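Local coordinates for putative lipoprotein (Campylobacter jejuni subsp. jejuni, PDB 2G5G) that binds heme as a dimer that stacks two hemes face to face, with tyrosine as iron ligand, and probably serves in bacterial heme uptake, at residues L47-D52 / L82-S87; K200-A205 / Q235-S240; D206-V209 / K214-L217; G229-I234 / I243-L248. All coordinates share one frame; numbering follows the deposited sequence.

Contact 1: L47-D52 / L82-S87; sequences LGEKHD and LEMLAS
A single water, not a direct bond, couples His51 to Glu83: it lies 2.9 Å from His51 NE2 and donates to Glu83 OE2 at 2.6 Å. The other carboxylate oxygen, Glu83 OE1, comes to the edge of the imidazole near its plane, 3.3 Å from His51 CE1, with ring and carboxylate planes 65° apart. Glu83 suits this place because its extended chain, with CG anti to the backbone N (chi1 174°), carries the carboxylate clear of the turn; OE1 also accepts from the backbone N of Gly220. At the other ring nitrogen, His51 ND1 donates to Glu49 OE2 over 2.6 Å, a His-carboxylate bond that is short but bent (144° at the hydrogen), with OE2 tilted from the ring plane. With partners at both nitrogens, the imidazole has its rotation fixed, and the ring of Trp118 packs against it edge-to-face. Glu49 is itself positioned by Lys57, Gln60 and Tyr123. The bent selenomethionine Met84 brings its methyl CE 4.0 Å from His51 CE1, obliquely to the ring, and near Glu49 OE2 as well. Glu83 and Met84 occupy the middle of a type I turn, and the Glu83 side chain lies about 7 Å from a bound heme. The contact thus sits where parallel strands 44-49 and 78-82 end, on either side of strand 214-220, with helix 54-73 supplying Lys57 and Gln60.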
loop_
_atom_site.group_PDB
_atom_site.type_symbol
_atom_site.label_atom_id
_atom_site.label_comp_id
_atom_site.label_asym_id
_atom_site.label_seq_id
_atom_site.Cartn_x
_atom_site.Cartn_y
_atom_site.Cartn_z
ATOM N N LEU A 47 -5.084 14.935 21.953
ATOM C CA LEU A 47 -5.190 16.167 21.138
ATOM C C LEU A 47 -5.272 15.756 19.681
ATOM O O LEU A 47 -4.280 15.248 19.101
ATOM C CB LEU A 47 -3.943 17.035 21.312
ATOM C CG LEU A 47 -4.045 18.557 21.441
ATOM C CD1 LEU A 47 -2.740 19.260 21.073
ATOM C CD2 LEU A 47 -5.308 19.277 20.899
ATOM N N GLY A 48 -6.459 15.940 19.100
ATOM C CA GLY A 48 -6.738 15.517 17.737
ATOM C C GLY A 48 -6.491 16.663 16.772
ATOM O O GLY A 48 -6.904 17.787 17.037
ATOM N N GLU A 49 -5.830 16.350 15.658
ATOM C CA GLU A 49 -5.448 17.343 14.662
ATOM C C GLU A 49 -5.778 16.880 13.227
ATOM O O GLU A 49 -5.994 15.690 12.970
ATOM C CB GLU A 49 -3.947 17.667 14.766
ATOM C CG GLU A 49 -3.050 16.486 14.346
ATOM C CD GLU A 49 -1.672 16.907 13.772
ATOM O OE1 GLU A 49 -1.272 18.080 13.877
ATOM O OE2 GLU A 49 -1.009 16.030 13.200
ATOM N N LYS A 50 -5.822 17.847 12.319
ATOM C CA LYS A 50 -5.752 17.577 10.882
ATOM C C LYS A 50 -4.268 17.829 10.506
ATOM O O LYS A 50 -3.756 18.921 10.752
ATOM C CB LYS A 50 -6.681 18.539 10.139
ATOM C CG LYS A 50 -6.779 18.299 8.615
ATOM C CD LYS A 50 -7.772 19.287 8.000
ATOM C CE LYS A 50 -7.822 19.158 6.473
ATOM N NZ LYS A 50 -6.731 19.954 5.835
ATOM N N HIS A 51 -3.615 16.825 9.920
ATOM C CA HIS A 51 -2.136 16.779 9.855
ATOM C C HIS A 51 -1.438 17.909 9.080
ATOM O O HIS A 51 -0.262 18.197 9.325
ATOM C CB HIS A 51 -1.658 15.398 9.388
ATOM C CG HIS A 51 -2.099 14.266 10.273
ATOM N ND1 HIS A 51 -1.690 14.132 11.588
ATOM C CD2 HIS A 51 -2.909 13.208 10.028
ATOM C CE1 HIS A 51 -2.230 13.042 12.110
ATOM N NE2 HIS A 51 -2.983 12.473 11.188
ATOM N N ASP A 52 -2.172 18.583 8.189
ATOM C CA ASP A 52 -1.586 19.644 7.359
ATOM C C ASP A 52 -2.171 21.005 7.681
ATOM O O ASP A 52 -1.977 21.957 6.925
ATOM C CB ASP A 52 -1.757 19.338 5.852
ATOM C CG ASP A 52 -3.218 19.084 5.444
ATOM O OD1 ASP A 52 -4.141 19.350 6.248
ATOM O OD2 ASP A 52 -3.452 18.603 4.307
ATOM N N LEU A 82 3.494 10.658 20.528
ATOM C CA LEU A 82 3.295 11.115 19.158
ATOM C C LEU A 82 2.881 9.972 18.262
ATOM O O LEU A 82 3.595 8.963 18.139
ATOM C CB LEU A 82 4.561 11.826 18.617
ATOM C CG LEU A 82 4.992 13.167 19.221
ATOM C CD1 LEU A 82 6.323 13.652 18.629
ATOM C CD2 LEU A 82 3.926 14.234 19.071
ATOM N N GLU A 83 1.715 10.112 17.624
ATOM C CA GLU A 83 1.334 9.176 16.564
ATOM C C GLU A 83 2.474 9.111 15.528
ATOM O O GLU A 83 2.648 8.087 14.860
ATOM C CB GLU A 83 0.048 9.645 15.853
ATOM C CG GLU A 83 -0.351 8.776 14.621
ATOM C CD GLU A 83 -1.493 9.374 13.773
ATOM O OE1 GLU A 83 -2.012 10.457 14.096
ATOM O OE2 GLU A 83 -1.850 8.746 12.771
HETATM N N MSE A 84 3.247 10.188 15.385
HETATM C CA MSE A 84 4.252 10.161 14.287
HETATM C C MSE A 84 5.527 9.389 14.546
HETATM O O MSE A 84 6.335 9.210 13.634
HETATM C CB MSE A 84 4.505 11.502 13.563
HETATM C CG MSE A 84 4.274 12.854 14.218
HETATM SE SE MSE A 84 2.673 13.306 15.322
HETATM C CE MSE A 84 1.156 12.709 14.215
ATOM N N LEU A 85 5.687 8.872 15.763
ATOM C CA LEU A 85 6.820 8.001 16.061
ATOM C C LEU A 85 6.339 6.671 16.548
ATOM O O LEU A 85 5.342 6.590 17.292
ATOM C CB LEU A 85 7.764 8.660 17.068
ATOM C CG LEU A 85 8.478 9.893 16.531
ATOM C CD1 LEU A 85 9.080 10.750 17.621
ATOM C CD2 LEU A 85 9.560 9.463 15.524
ATOM N N ALA A 86 7.029 5.612 16.134
ATOM C CA ALA A 86 6.689 4.275 16.590
ATOM C C ALA A 86 7.184 4.000 18.010
ATOM O O ALA A 86 8.231 4.519 18.408
ATOM C CB ALA A 86 7.231 3.206 15.620
ATOM N N SER A 87 6.439 3.170 18.745
ATOM C CA SER A 87 6.791 2.801 20.139
ATOM C C SER A 87 8.074 1.945 20.194
ATOM O O SER A 87 8.798 1.951 21.195
ATOM C CB SER A 87 5.630 2.060 20.804
ATOM O OG SER A 87 5.445 0.786 20.236
HETATM O O HOH W 1 -3.709 9.713 11.213
#

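Contact 2: K200-A205 / Q235-S240; sequences KDRRMA and QDFKSS
Asp236 OD2, 4.2 Å from Arg202 NH2, is gripped by Ser162 OG and by the backbone N of Tyr160, while OD1 takes the N of Val161. Asp236 lies near the C-terminal end of helix 230-236, which closes in a Schellman motif: Lys238 leaves the helix with positive phi (61°), and its N bonds back to Gln235 O at 2.9 Å. The charges of Arg202 and Asp236 probably attract, but they form no salt bridge: the gap is too long, and OD2 lies well out of the guanidinium plane, where no N-H points at it. Both groups are instead anchored to the same loop, Arg202 NH2 bonding to Lys158 O and Ser162 OG. Arginine suits the spot because its long chain, bent at chi2 and chi3, can bring NE to His233 ND1 and still lay CD against an aromatic ring. That ring is Phe237, just before Lys238. Arg202 CD packs 3.7 Å from Phe237 CE2, and the carbonyl oxygen of Arg202 meets the ring edge in plane, a favourable place for an oxygen beside weakly positive ring hydrogens. Further back on helix 187-210, Lys200 NZ reaches a heme oxygen, so the same helix joins this packing to the heme site. The small Ala205 lets the ring come close to the helix, its CB lying 4.0 Å from Phe237 CE2 and 4.1 Å from Phe237 CD2.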
loop_
_atom_site.group_PDB
_atom_site.type_symbol
_atom_site.label_atom_id
_atom_site.label_comp_id
_atom_site.label_asym_id
_atom_site.label_seq_id
_atom_site.Cartn_x
_atom_site.Cartn_y
_atom_site.Cartn_z
ATOM N N LYS A 200 -3.350 0.307 15.223
ATOM C CA LYS A 200 -2.672 1.565 15.561
ATOM C C LYS A 200 -3.289 2.122 16.837
ATOM O O LYS A 200 -2.581 2.513 17.759
ATOM C CB LYS A 200 -2.821 2.622 14.455
ATOM C CG LYS A 200 -1.970 2.370 13.186
ATOM C CD LYS A 200 -2.307 3.353 12.077
ATOM C CE LYS A 200 -1.213 3.332 10.983
ATOM N NZ LYS A 200 -1.645 4.196 9.859
ATOM N N ASP A 201 -4.616 2.119 16.887
ATOM C CA ASP A 201 -5.374 2.623 18.046
ATOM C C ASP A 201 -5.091 1.844 19.326
ATOM O O ASP A 201 -4.912 2.429 20.400
ATOM C CB ASP A 201 -6.862 2.627 17.684
ATOM C CG ASP A 201 -7.212 3.768 16.751
ATOM O OD1 ASP A 201 -6.422 4.747 16.679
ATOM O OD2 ASP A 201 -8.263 3.699 16.063
ATOM N N ARG A 202 -4.960 0.526 19.184
ATOM C CA ARG A 202 -4.668 -0.372 20.279
ATOM C C ARG A 202 -3.275 -0.097 20.855
ATOM O O ARG A 202 -3.119 -0.012 22.070
ATOM C CB ARG A 202 -4.771 -1.830 19.810
ATOM C CG ARG A 202 -4.558 -2.871 20.902
ATOM C CD ARG A 202 -5.556 -2.706 22.047
ATOM N NE ARG A 202 -6.968 -2.839 21.655
ATOM C CZ ARG A 202 -7.625 -4.000 21.603
ATOM N NH1 ARG A 202 -7.010 -5.152 21.896
ATOM N NH2 ARG A 202 -8.905 -4.022 21.253
ATOM N N ARG A 203 -2.298 0.055 19.970
ATOM C CA ARG A 203 -0.904 0.327 20.367
ATOM C C ARG A 203 -0.766 1.683 21.051
ATOM O O ARG A 203 -0.212 1.739 22.144
ATOM C CB ARG A 203 0.043 0.270 19.162
ATOM C CG ARG A 203 1.473 0.815 19.449
ATOM C CD ARG A 203 2.216 -0.023 20.466
ATOM N NE ARG A 203 2.280 -1.435 20.056
ATOM C CZ ARG A 203 3.139 -1.939 19.151
ATOM N NH1 ARG A 203 4.041 -1.178 18.540
ATOM N NH2 ARG A 203 3.080 -3.228 18.865
HETATM N N MSE A 204 -1.257 2.749 20.410
HETATM C CA MSE A 204 -1.265 4.074 21.031
HETATM C C MSE A 204 -1.942 4.033 22.408
HETATM O O MSE A 204 -1.388 4.611 23.358
HETATM C CB MSE A 204 -1.869 5.136 20.118
HETATM C CG MSE A 204 -1.079 5.300 18.775
HETATM SE SE MSE A 204 -1.493 6.897 17.906
HETATM C CE MSE A 204 -2.587 6.046 16.504
ATOM N N ALA A 205 -3.101 3.358 22.523
ATOM C CA ALA A 205 -3.740 3.109 23.843
ATOM C C ALA A 205 -2.834 2.372 24.824
ATOM O O ALA A 205 -2.773 2.722 26.014
ATOM C CB ALA A 205 -5.059 2.371 23.715
ATOM N N GLN A 235 -10.527 2.039 27.368
ATOM C CA GLN A 235 -11.590 1.397 28.152
ATOM C C GLN A 235 -11.406 -0.097 28.240
ATOM O O GLN A 235 -11.547 -0.674 29.326
ATOM C CB GLN A 235 -12.976 1.644 27.527
ATOM C CG GLN A 235 -13.435 3.088 27.576
ATOM C CD GLN A 235 -14.843 3.255 27.008
ATOM O OE1 GLN A 235 -15.061 4.077 26.119
ATOM N NE2 GLN A 235 -15.806 2.477 27.525
ATOM N N ASP A 236 -11.123 -0.725 27.084
ATOM C CA ASP A 236 -10.897 -2.185 27.000
ATOM C C ASP A 236 -9.664 -2.628 27.781
ATOM O O ASP A 236 -9.645 -3.760 28.302
ATOM C CB ASP A 236 -10.801 -2.672 25.544
ATOM C CG ASP A 236 -12.189 -2.839 24.861
ATOM O OD1 ASP A 236 -13.236 -2.776 25.544
ATOM O OD2 ASP A 236 -12.210 -3.040 23.625
ATOM N N PHE A 237 -8.645 -1.767 27.877
ATOM C CA PHE A 237 -7.502 -2.028 28.771
ATOM C C PHE A 237 -7.851 -1.984 30.287
ATOM O O PHE A 237 -6.993 -2.305 31.126
ATOM C CB PHE A 237 -6.312 -1.065 28.468
ATOM C CG PHE A 237 -5.349 -1.555 27.385
ATOM C CD1 PHE A 237 -4.560 -2.687 27.580
ATOM C CD2 PHE A 237 -5.214 -0.863 26.185
ATOM C CE1 PHE A 237 -3.697 -3.111 26.596
ATOM C CE2 PHE A 237 -4.337 -1.277 25.201
ATOM C CZ PHE A 237 -3.575 -2.404 25.404
ATOM N N LYS A 238 -9.069 -1.546 30.621
ATOM C CA LYS A 238 -9.568 -1.381 31.999
ATOM C C LYS A 238 -8.725 -0.367 32.790
ATOM O O LYS A 238 -8.437 -0.583 33.954
ATOM C CB LYS A 238 -9.676 -2.743 32.737
ATOM C CG LYS A 238 -10.363 -3.819 31.908
ATOM C CD LYS A 238 -11.829 -3.902 32.236
ATOM C CE LYS A 238 -12.132 -5.222 32.955
ATOM N NZ LYS A 238 -13.467 -5.245 33.682
ATOM N N SER A 239 -8.353 0.736 32.145
ATOM C CA SER A 239 -7.648 1.822 32.813
ATOM C C SER A 239 -8.603 2.590 33.729
ATOM O O SER A 239 -9.741 2.869 33.348
ATOM C CB SER A 239 -7.077 2.788 31.784
ATOM O OG SER A 239 -6.277 3.769 32.443
ATOM N N SER A 240 -8.144 2.942 34.935
ATOM C CA SER A 240 -8.871 3.914 35.749
ATOM C C SER A 240 -8.329 5.349 35.613
ATOM O O SER A 240 -8.789 6.240 36.323
ATOM C CB SER A 240 -8.897 3.524 37.217
ATOM O OG SER A 240 -9.811 2.469 37.426
#

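Contact 3: D206-V209 / K214-L217; sequences DVLV and KVLL
Leu208 of helix 187-210 presses its two methyls onto Val215 and Leu217 of strand 214-220, and the interaction between these residues is wholly apolar. CD2 takes the earlier residue, lying 3.8 Å from Val215 CG1 and 3.9 Å from Val215 CG2, almost midway between the two branches. CD1 goes to the next residue on the same face, 4.0 Å from Leu217 CD2 and 4.1 Å from Leu217 CB. The fork of a leucine suits this task, since one side chain can serve two residues spaced two apart along a strand. Leu208 crosses each of them at about a right angle. Although its CB does not point at the strand, CG, anti to the carbonyl carbon (chi1 -62°), and its two methyls turn in to it. Beta-branched Val215 fits an extended backbone and offers a short, broad surface; longer Leu217 reaches out to the helix.

Polar bonds go to partners outside the two segments: Val215 and Leu216 pair through their backbones with the adjoining strands 44-49 and 78-82, and Leu208 O accepts from Lys241 NZ. Val44, Ala81 and Ile230 enclose the methyls further. As in alpha/beta folds, the helix packs on a parallel part of the sheet and leads by a short connection into the strand it covers. Because buried hydrocarbon surface without directional bonds joins the two segments, its seating depends here on shape and exclusion of water.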
loop_
_atom_site.group_PDB
_atom_site.type_symbol
_atom_site.label_atom_id
_atom_site.label_comp_id
_atom_site.label_asym_id
_atom_site.label_seq_id
_atom_site.Cartn_x
_atom_site.Cartn_y
_atom_site.Cartn_z
ATOM N N ASP A 206 -2.135 1.357 24.327
ATOM C CA ASP A 206 -1.259 0.541 25.163
ATOM C C ASP A 206 -0.191 1.473 25.765
ATOM O O ASP A 206 0.020 1.494 26.977
ATOM C CB ASP A 206 -0.663 -0.588 24.282
ATOM C CG ASP A 206 0.057 -1.689 25.075
ATOM O OD1 ASP A 206 0.194 -1.640 26.309
ATOM O OD2 ASP A 206 0.493 -2.642 24.424
ATOM N N VAL A 207 0.407 2.307 24.926
ATOM C CA VAL A 207 1.469 3.234 25.356
ATOM C C VAL A 207 0.927 4.188 26.441
ATOM O O VAL A 207 1.603 4.449 27.474
ATOM C CB VAL A 207 2.096 4.007 24.140
ATOM C CG1 VAL A 207 3.041 5.128 24.575
ATOM C CG2 VAL A 207 2.800 3.028 23.149
ATOM N N LEU A 208 -0.298 4.661 26.243
ATOM C CA LEU A 208 -0.851 5.701 27.128
ATOM C C LEU A 208 -1.280 5.114 28.476
ATOM O O LEU A 208 -1.046 5.694 29.544
ATOM C CB LEU A 208 -2.017 6.414 26.428
ATOM C CG LEU A 208 -1.654 7.166 25.140
ATOM C CD1 LEU A 208 -2.902 7.717 24.443
ATOM C CD2 LEU A 208 -0.648 8.322 25.434
ATOM N N VAL A 209 -1.864 3.935 28.409
ATOM C CA VAL A 209 -2.403 3.253 29.560
ATOM C C VAL A 209 -1.285 2.859 30.538
ATOM O O VAL A 209 -1.472 2.918 31.754
ATOM C CB VAL A 209 -3.169 2.013 29.085
ATOM C CG1 VAL A 209 -3.288 0.951 30.188
ATOM C CG2 VAL A 209 -4.548 2.440 28.581
ATOM N N LYS A 214 1.807 11.777 33.773
ATOM C CA LYS A 214 0.806 12.454 32.954
ATOM C C LYS A 214 1.327 12.576 31.525
ATOM O O LYS A 214 2.543 12.756 31.257
ATOM C CB LYS A 214 0.424 13.808 33.570
ATOM C CG LYS A 214 -0.896 14.376 33.012
ATOM C CD LYS A 214 -1.163 15.867 33.478
ATOM C CE LYS A 214 -1.261 15.985 35.003
ATOM N NZ LYS A 214 -2.438 15.215 35.581
ATOM N N VAL A 215 0.413 12.468 30.569
ATOM C CA VAL A 215 0.835 12.345 29.169
ATOM C C VAL A 215 -0.182 12.987 28.256
ATOM O O VAL A 215 -1.410 12.854 28.493
ATOM C CB VAL A 215 1.142 10.859 28.767
ATOM C CG1 VAL A 215 -0.122 9.934 28.884
ATOM C CG2 VAL A 215 1.777 10.753 27.329
ATOM N N LEU A 216 0.335 13.705 27.249
ATOM C CA LEU A 216 -0.473 14.194 26.131
ATOM C C LEU A 216 -0.106 13.454 24.823
ATOM O O LEU A 216 1.089 13.345 24.471
ATOM C CB LEU A 216 -0.271 15.705 25.945
ATOM C CG LEU A 216 -1.090 16.341 24.789
ATOM C CD1 LEU A 216 -1.574 17.716 25.120
ATOM C CD2 LEU A 216 -0.196 16.377 23.573
ATOM N N LEU A 217 -1.132 12.956 24.115
ATOM C CA LEU A 217 -0.971 12.404 22.780
ATOM C C LEU A 217 -1.345 13.434 21.716
ATOM O O LEU A 217 -2.385 14.116 21.828
ATOM C CB LEU A 217 -1.823 11.154 22.570
ATOM C CG LEU A 217 -1.823 10.485 21.168
ATOM C CD1 LEU A 217 -0.592 9.604 20.931
ATOM C CD2 LEU A 217 -3.087 9.677 20.998
#

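Contact 4: G229-I234 / I243-L248; sequences GIPLHI and IVVVNL
Ile234 and Ile243 meet tip to tip, with Ile234 CG2 3.7 Å from Ile243 CD1 and 3.8 Å from Ile243 CG1. A turn earlier on the helix, the ring of Pro231 crosses Val245 at about a right angle, Pro231 CG lying 3.8 Å from Val245 CG2. Ile243 and Val245 share one face of the strand, as Pro231 and Ile234 share one side of the helix, giving two matched apolar pairs. Proline fits here because the first turn of a helix does not need its missing N-H, and the beta-branched residues suit an extended strand. In Ile243, chi1 (-45°) directs CG1, and with chi2 brings CD1 up to the CG2 of Ile234.

Outside this shell, the first turn is tied by Leu232 N to Gly229 O, and His233 faces helix 187-210, where its ND1 bonds to Arg202 NE. The strand is held by backbone bonds of Val244 to Val44 and Leu46, and by Val245 N to Asp259 OD2. Val44 and Leu46 also touch Ile243. In sequence, helix 230-236 connects strands 214-220 and 243-248, which flank strand 44-49 and run parallel to it; the contact packs this helix on the second strand of a beta-alpha-beta crossover.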
loop_
_atom_site.group_PDB
_atom_site.type_symbol
_atom_site.label_atom_id
_atom_site.label_comp_id
_atom_site.label_asym_id
_atom_site.label_seq_id
_atom_site.Cartn_x
_atom_site.Cartn_y
_atom_site.Cartn_z
ATOM N N GLY A 229 -12.081 5.623 18.151
ATOM C CA GLY A 229 -10.612 5.624 18.299
ATOM C C GLY A 229 -10.018 5.131 19.606
ATOM O O GLY A 229 -10.607 4.337 20.352
ATOM N N ILE A 230 -8.815 5.626 19.868
ATOM C CA ILE A 230 -8.065 5.310 21.084
ATOM C C ILE A 230 -8.858 5.242 22.418
ATOM O O ILE A 230 -8.631 4.319 23.192
ATOM C CB ILE A 230 -6.861 6.259 21.232
ATOM C CG1 ILE A 230 -5.913 6.051 20.023
ATOM C CG2 ILE A 230 -6.141 6.043 22.624
ATOM C CD1 ILE A 230 -5.017 7.253 19.715
ATOM N N PRO A 231 -9.763 6.207 22.689
ATOM C CA PRO A 231 -10.556 6.105 23.949
ATOM C C PRO A 231 -11.279 4.768 24.189
ATOM O O PRO A 231 -11.342 4.302 25.335
ATOM C CB PRO A 231 -11.530 7.284 23.846
ATOM C CG PRO A 231 -10.759 8.324 23.057
ATOM C CD PRO A 231 -10.056 7.473 21.984
ATOM N N LEU A 232 -11.784 4.133 23.120
ATOM C CA LEU A 232 -12.420 2.826 23.242
ATOM C C LEU A 232 -11.423 1.753 23.689
ATOM O O LEU A 232 -11.765 0.868 24.468
ATOM C CB LEU A 232 -13.029 2.397 21.901
ATOM C CG LEU A 232 -14.044 3.348 21.259
ATOM C CD1 LEU A 232 -14.443 2.815 19.867
ATOM C CD2 LEU A 232 -15.260 3.481 22.188
ATOM N N HIS A 233 -10.196 1.850 23.189
ATOM C CA HIS A 233 -9.168 0.849 23.475
ATOM C C HIS A 233 -8.662 1.032 24.889
ATOM O O HIS A 233 -8.449 0.045 25.603
ATOM C CB HIS A 233 -8.017 0.914 22.455
ATOM C CG HIS A 233 -8.455 0.628 21.050
ATOM N ND1 HIS A 233 -8.275 -0.598 20.449
ATOM C CD2 HIS A 233 -9.082 1.408 20.135
ATOM C CE1 HIS A 233 -8.775 -0.564 19.225
ATOM N NE2 HIS A 233 -9.271 0.641 19.010
ATOM N N ILE A 234 -8.538 2.294 25.323
ATOM C CA ILE A 234 -8.226 2.590 26.745
ATOM C C ILE A 234 -9.237 1.933 27.690
ATOM O O ILE A 234 -8.867 1.319 28.691
ATOM C CB ILE A 234 -8.105 4.121 27.004
ATOM C CG1 ILE A 234 -6.883 4.691 26.259
ATOM C CG2 ILE A 234 -8.049 4.454 28.547
ATOM C CD1 ILE A 234 -6.786 6.248 26.300
ATOM N N ILE A 243 -9.255 10.284 31.493
ATOM C CA ILE A 243 -8.994 10.528 30.077
ATOM C C ILE A 243 -9.775 11.764 29.606
ATOM O O ILE A 243 -10.990 11.863 29.836
ATOM C CB ILE A 243 -9.472 9.329 29.199
ATOM C CG1 ILE A 243 -9.065 7.933 29.789
ATOM C CG2 ILE A 243 -8.981 9.510 27.755
ATOM C CD1 ILE A 243 -7.483 7.778 30.071
ATOM N N VAL A 244 -9.115 12.659 28.877
ATOM C CA VAL A 244 -9.791 13.835 28.296
ATOM C C VAL A 244 -9.343 14.009 26.841
ATOM O O VAL A 244 -8.156 13.829 26.502
ATOM C CB VAL A 244 -9.584 15.153 29.114
ATOM C CG1 VAL A 244 -8.101 15.575 29.112
ATOM C CG2 VAL A 244 -10.464 16.265 28.558
ATOM N N VAL A 245 -10.309 14.356 25.995
ATOM C CA VAL A 245 -10.086 14.433 24.556
ATOM C C VAL A 245 -10.392 15.839 24.086
ATOM O O VAL A 245 -11.489 16.370 24.341
ATOM C CB VAL A 245 -10.950 13.421 23.750
ATOM C CG1 VAL A 245 -10.636 13.541 22.241
ATOM C CG2 VAL A 245 -10.779 11.970 24.274
ATOM N N VAL A 246 -9.404 16.443 23.441
ATOM C CA VAL A 246 -9.541 17.787 22.888
ATOM C C VAL A 246 -9.353 17.705 21.397
ATOM O O VAL A 246 -8.291 17.272 20.913
ATOM C CB VAL A 246 -8.499 18.769 23.445
ATOM C CG1 VAL A 246 -8.687 20.196 22.787
ATOM C CG2 VAL A 246 -8.616 18.891 24.965
ATOM N N ASN A 247 -10.357 18.123 20.638
ATOM C CA ASN A 247 -10.230 18.001 19.183
ATOM C C ASN A 247 -10.094 19.392 18.601
ATOM O O ASN A 247 -10.793 20.319 19.025
ATOM C CB ASN A 247 -11.409 17.275 18.518
ATOM C CG ASN A 247 -11.104 16.918 17.039
ATOM O OD1 ASN A 247 -11.952 17.023 16.147
ATOM N ND2 ASN A 247 -9.878 16.531 16.788
ATOM N N LEU A 248 -9.178 19.528 17.654
ATOM C CA LEU A 248 -8.989 20.779 16.903
ATOM C C LEU A 248 -9.875 20.662 15.655
ATOM O O LEU A 248 -9.627 19.820 14.793
ATOM C CB LEU A 248 -7.496 20.953 16.549
ATOM C CG LEU A 248 -6.559 20.859 17.773
ATOM C CD1 LEU A 248 -5.077 20.907 17.321
ATOM C CD2 LEU A 248 -6.893 21.923 18.836
#

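Contacts 1, 3 and 4 all reach one mixed sheet, whose neighbouring parallel strands 243-248, 44-49, 214-220 and 78-82 they touch; contact 2 joins the helices 187-210 and 230-236 that lie against it. The closest centres are those of contacts 2 and 3, about 9 Å apart on a shared helix, and the farthest those of contacts 1 and 2, at about 16 Å. Along the chain contact 1 closes first, contact 3 falls within the span bridged by contact 2, and contacts 2 and 4 interlock through helix 230-236. Leu217 and Ile230 touch between contacts 3 and 4. Glu83 of contact 1 packs on Met204 of the helix whose Lys200 hydrogen-bonds to the heme, consistent with a shared framework.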